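Local coordinates for protein MS5a (Brassica napus, PDB 6L77) that is a meiosis-related plant protein of unsettled molecular function, whose cystatin-like C-terminal part appears to enhance the protease papain, at residues A[134-139]-A[178-183]; A[126-131]-A[164-169]. One frame throughout, in Å; residues are numbered along the deposited sequence.

Interaction 1: A[134-139]-A[178-183]; sequences EEHDWI and TVLKSL
The CA atoms of His-136 and Leu-180 are the nearest pair across the two segments, 6.7 Å apart. Segment 134-139 leaves helix 130-135, turns at His-136 and Asp-137, and enters helix 138-150. Segment 178-183 holds the last turn of helix 176-181 and the two residues after it; Ser-182 is the first to leave helical geometry. One face of the His-136 ring rests on CB of Leu-180, and the two side chains cross at about a right angle. This CB sits almost exactly on the ring normal, 3.7 Å from the His-136 ring centroid, a CH-pi contact. CD2 of Leu-180 reaches on to CD1 of Ile-139 at 4.0 Å. Lys-181 comes to the ring edge. Its chain bends at the end (chi4 -67°), which brings NZ 2.9 Å from NE2 of His-136, slightly out of the ring plane. NE2 accepts this hydrogen bond, while ND1 bonds to the backbone O of Asp-132; two bonds thus fix the ring's rotation. Trp-138 adds a bond to the backbone: its NE1 donates to O of Leu-180 at 2.9 Å, with an N-H...O angle of 161°. This oxygen sits at the indole edge, close to its plane. CG1 of Ile-139 covers one indole face, and Arg-210 makes a cation-pi contact with the ring. An alanine at His-136 would probably leave the Lys-181 amine without this acceptor and open a gap over Leu-180. Helix ends meet here above an antiparallel sheet, consistent with the helix-on-sheet packing of cystatin-like folds.

Interaction 2: A[126-131]-A[164-169]; sequences YKMQKS and LDVVVE
Tyr-126 and Val-168 form an antiparallel hydrogen-bonded pair. N of Tyr-126 donates to O of Val-168 at 2.7 Å, and N of Val-168 returns a bond to O of Tyr-126 at 2.9 Å. The same Tyr-126 O takes a CA-H...O contact from CA of Val-167. A third bond runs from N of Met-128 to O of Val-166, also 2.9 Å. The tight part lies on the face of Tyr-126 and Val-168. There the tyrosine ring turns its edge to the Val-168 carbonyl, with CD1 3.4 Å from that O. Met-128, present as selenomethionine, lies over the same face. Its chain bends at chi2 (-48°), which sets SE; the extended last torsion then carries CE to 3.8 Å from CG2 of Val-168. CB of Met-128 also packs on CB of Val-166, at 4.0 Å. On the other face the contact between the segments is looser. CG of Lys-127 stays 4.4 Å from CG2 of Val-167, its non-hydrogen-bonded partner. Trp-112 and Pro-113 pack on Val-167, while Lys-127 is exposed. Gln-129 is the N-cap of helix 130-135, and its OE1 accepts from N of Ser-131. Strand 124-127 is the outermost strand at this end of the sheet. Strand 161-170 separates it from strand 186-195, and helix 176-181 covers the face of Tyr-126 and Val-168.

How the interactions relate
The centres of the two interactions lie about 11 Å apart, on the same side of the chain's centre. Along the chain their segments alternate: 126-131, 134-139, 164-169, then 178-183. Helix 130-135 serves both. Interaction 2 belongs to the edge of the antiparallel sheet; interaction 1 joins helix ends packed above it. The two touch directly. Val-179 is the main meeting point: its CG1 lies 3.4 Å from CG1 of Val-168, and it also packs on Tyr-126 and Met-128. Ile-139 meets Val-166. The edge strands and the helices packed on them thus meet through one shared apolar interface, consistent with the helix-on-sheet build of a cystatin-like fold.

Interaction 1: A[134-139]-A[178-183]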
# COMPACT_ATOMS: atom_id res chain seq x y z
N GLU A 134 9.55 -7.51 -7.70
CA GLU A 134 9.62 -8.79 -7.01
C GLU A 134 10.43 -8.68 -5.72
O GLU A 134 10.12 -9.38 -4.75
CB GLU A 134 10.21 -9.85 -7.93
CG GLU A 134 9.26 -10.29 -9.02
CD GLU A 134 9.81 -11.42 -9.85
OE1 GLU A 134 11.04 -11.65 -9.81
OE2 GLU A 134 9.01 -12.09 -10.55
N GLU A 135 11.42 -7.80 -5.67
CA GLU A 135 12.21 -7.65 -4.46
C GLU A 135 11.63 -6.66 -3.46
O GLU A 135 12.14 -6.57 -2.34
CB GLU A 135 13.65 -7.25 -4.81
CG GLU A 135 14.45 -8.39 -5.43
CD GLU A 135 15.61 -7.91 -6.28
OE1 GLU A 135 16.37 -8.77 -6.78
OE2 GLU A 135 15.76 -6.68 -6.44
N HIS A 136 10.58 -5.91 -3.82
CA HIS A 136 9.99 -4.93 -2.90
C HIS A 136 8.48 -5.13 -2.91
O HIS A 136 7.78 -4.51 -3.71
CB HIS A 136 10.41 -3.52 -3.30
CG HIS A 136 11.89 -3.34 -3.32
ND1 HIS A 136 12.65 -3.59 -4.45
CD2 HIS A 136 12.77 -2.99 -2.35
CE1 HIS A 136 13.93 -3.38 -4.17
NE2 HIS A 136 14.02 -3.01 -2.90
N ASP A 137 7.99 -5.96 -1.99
CA ASP A 137 6.61 -6.44 -2.08
C ASP A 137 5.58 -5.42 -1.64
O ASP A 137 4.38 -5.71 -1.72
CB ASP A 137 6.43 -7.75 -1.29
CG ASP A 137 6.68 -7.60 0.22
OD1 ASP A 137 6.78 -6.47 0.74
OD2 ASP A 137 6.77 -8.65 0.89
N TRP A 138 5.99 -4.23 -1.18
CA TRP A 138 4.98 -3.20 -0.95
C TRP A 138 4.28 -2.79 -2.23
O TRP A 138 3.15 -2.29 -2.19
CB TRP A 138 5.59 -1.98 -0.25
CG TRP A 138 6.63 -1.21 -1.03
CD1 TRP A 138 7.99 -1.31 -0.92
CD2 TRP A 138 6.39 -0.20 -2.02
NE1 TRP A 138 8.60 -0.42 -1.78
CE2 TRP A 138 7.64 0.27 -2.47
CE3 TRP A 138 5.22 0.36 -2.57
CZ2 TRP A 138 7.76 1.27 -3.44
CZ3 TRP A 138 5.35 1.34 -3.54
CH2 TRP A 138 6.61 1.79 -3.96
N ILE A 139 4.92 -2.97 -3.39
CA ILE A 139 4.25 -2.69 -4.65
C ILE A 139 3.07 -3.64 -4.82
O ILE A 139 1.94 -3.20 -5.10
CB ILE A 139 5.26 -2.79 -5.81
CG1 ILE A 139 6.29 -1.67 -5.68
CG2 ILE A 139 4.56 -2.75 -7.17
CD1 ILE A 139 7.45 -1.80 -6.67
N THR A 178 16.70 4.30 -3.54
CA THR A 178 15.96 5.12 -2.58
C THR A 178 14.47 5.08 -2.86
O THR A 178 13.66 5.02 -1.93
CB THR A 178 16.47 6.56 -2.65
OG1 THR A 178 17.86 6.58 -2.28
CG2 THR A 178 15.69 7.47 -1.71
N VAL A 179 14.08 5.11 -4.14
CA VAL A 179 12.66 5.07 -4.48
C VAL A 179 12.02 3.80 -3.94
O VAL A 179 10.87 3.82 -3.46
CB VAL A 179 12.48 5.19 -6.00
CG1 VAL A 179 11.02 5.16 -6.37
CG2 VAL A 179 13.12 6.49 -6.51
N LEU A 180 12.73 2.68 -4.00
CA LEU A 180 12.16 1.39 -3.62
C LEU A 180 12.26 1.08 -2.14
O LEU A 180 11.40 0.36 -1.60
CB LEU A 180 12.86 0.27 -4.41
CG LEU A 180 12.54 0.25 -5.90
CD1 LEU A 180 13.67 -0.43 -6.69
CD2 LEU A 180 11.22 -0.48 -6.10
N LYS A 181 13.30 1.57 -1.45
CA LYS A 181 13.61 1.10 -0.10
C LYS A 181 13.36 2.11 1.01
O LYS A 181 13.34 1.72 2.17
CB LYS A 181 15.07 0.63 -0.02
CG LYS A 181 15.40 -0.60 -0.86
CD LYS A 181 16.85 -1.05 -0.62
CE LYS A 181 17.33 -2.02 -1.69
NZ LYS A 181 16.62 -3.32 -1.65
N SER A 182 13.22 3.40 0.70
CA SER A 182 13.01 4.39 1.74
C SER A 182 11.55 4.82 1.78
O SER A 182 10.89 4.93 0.74
CB SER A 182 13.89 5.62 1.53
OG SER A 182 13.34 6.48 0.56
N LEU A 183 11.05 5.09 2.98
CA LEU A 183 9.65 5.48 3.18
C LEU A 183 9.52 6.98 2.90
O LEU A 183 9.50 7.83 3.79
CB LEU A 183 9.20 5.12 4.59
CG LEU A 183 7.69 5.23 4.77
CD1 LEU A 183 7.02 4.19 3.90
CD2 LEU A 183 7.34 5.03 6.25

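Interaction 2: A[126-131]-A[164-169]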
# COMPACT_ATOMS: atom_id res chain seq x y z
N TYR A 126 10.38 6.56 -12.64
CA TYR A 126 11.21 5.36 -12.58
C TYR A 126 10.41 4.20 -13.15
O TYR A 126 9.45 3.75 -12.53
CB TYR A 126 11.65 5.08 -11.14
CG TYR A 126 12.46 6.21 -10.55
CD1 TYR A 126 11.84 7.37 -10.12
CD2 TYR A 126 13.84 6.12 -10.44
CE1 TYR A 126 12.57 8.43 -9.60
CE2 TYR A 126 14.58 7.17 -9.91
CZ TYR A 126 13.93 8.32 -9.49
OH TYR A 126 14.64 9.39 -8.97
N LYS A 127 10.81 3.73 -14.34
CA LYS A 127 10.21 2.55 -14.96
C LYS A 127 10.83 1.32 -14.32
O LYS A 127 12.00 1.00 -14.58
CB LYS A 127 10.44 2.54 -16.47
CG LYS A 127 9.91 3.74 -17.23
CD LYS A 127 10.08 3.53 -18.75
CE LYS A 127 9.90 4.82 -19.54
NZ LYS A 127 10.03 4.61 -21.01
N MSE A 128 10.05 0.61 -13.52
CA MSE A 128 10.57 -0.51 -12.74
C MSE A 128 10.72 -1.76 -13.59
O MSE A 128 9.96 -1.98 -14.54
CB MSE A 128 9.67 -0.79 -11.54
CG MSE A 128 9.66 0.32 -10.50
SE MSE A 128 11.49 0.92 -10.03
CE MSE A 128 11.00 2.36 -8.77
N GLN A 129 11.72 -2.57 -13.25
CA GLN A 129 11.92 -3.87 -13.85
C GLN A 129 11.24 -4.92 -12.98
O GLN A 129 10.98 -4.69 -11.80
CB GLN A 129 13.42 -4.18 -13.98
CG GLN A 129 13.76 -5.34 -14.91
CD GLN A 129 14.79 -6.30 -14.32
OE1 GLN A 129 14.46 -7.42 -13.91
NE2 GLN A 129 16.05 -5.86 -14.28
N LYS A 130 10.93 -6.08 -13.58
CA LYS A 130 10.29 -7.16 -12.84
C LYS A 130 11.03 -7.48 -11.56
O LYS A 130 10.42 -7.68 -10.51
CB LYS A 130 10.21 -8.40 -13.74
CG LYS A 130 9.42 -9.56 -13.18
CD LYS A 130 9.01 -10.47 -14.34
CE LYS A 130 8.14 -11.63 -13.88
NZ LYS A 130 8.89 -12.57 -12.99
N SER A 131 12.37 -7.53 -11.62
CA SER A 131 13.15 -7.79 -10.42
C SER A 131 12.91 -6.72 -9.37
O SER A 131 12.91 -7.02 -8.17
CB SER A 131 14.64 -7.89 -10.75
OG SER A 131 15.13 -6.63 -11.19
N LEU A 164 2.29 -6.47 -14.50
CA LEU A 164 2.89 -6.37 -15.83
C LEU A 164 3.84 -5.20 -15.98
O LEU A 164 4.81 -5.31 -16.73
CB LEU A 164 1.80 -6.24 -16.90
CG LEU A 164 0.80 -7.39 -16.98
CD1 LEU A 164 -0.23 -7.10 -18.06
CD2 LEU A 164 1.51 -8.70 -17.26
N ASP A 165 3.59 -4.08 -15.29
CA ASP A 165 4.40 -2.89 -15.46
C ASP A 165 4.18 -1.99 -14.25
O ASP A 165 3.08 -1.95 -13.70
CB ASP A 165 4.03 -2.15 -16.75
CG ASP A 165 5.04 -1.10 -17.15
OD1 ASP A 165 6.14 -1.06 -16.54
OD2 ASP A 165 4.74 -0.31 -18.08
N VAL A 166 5.25 -1.32 -13.82
CA VAL A 166 5.18 -0.43 -12.66
C VAL A 166 6.01 0.81 -12.97
O VAL A 166 7.14 0.69 -13.45
CB VAL A 166 5.70 -1.10 -11.36
CG1 VAL A 166 5.68 -0.11 -10.20
CG2 VAL A 166 4.86 -2.32 -11.01
N VAL A 167 5.46 1.98 -12.71
CA VAL A 167 6.19 3.24 -12.82
C VAL A 167 6.00 3.98 -11.51
O VAL A 167 4.89 4.04 -10.99
CB VAL A 167 5.68 4.09 -14.01
CG1 VAL A 167 6.27 5.50 -13.97
CG2 VAL A 167 6.01 3.40 -15.33
N VAL A 168 7.09 4.52 -10.96
CA VAL A 168 7.02 5.31 -9.73
C VAL A 168 7.51 6.72 -10.02
O VAL A 168 8.52 6.90 -10.71
CB VAL A 168 7.86 4.68 -8.60
CG1 VAL A 168 7.78 5.55 -7.35
CG2 VAL A 168 7.36 3.26 -8.28
N GLU A 169 6.80 7.71 -9.50
CA GLU A 169 7.19 9.11 -9.64
C GLU A 169 7.50 9.69 -8.27
O GLU A 169 6.73 9.49 -7.31
CB GLU A 169 6.12 9.94 -10.35
CG GLU A 169 6.51 11.42 -10.48
CD GLU A 169 5.67 12.21 -11.48
OE1 GLU A 169 4.69 11.67 -12.02
OE2 GLU A 169 6.02 13.39 -11.74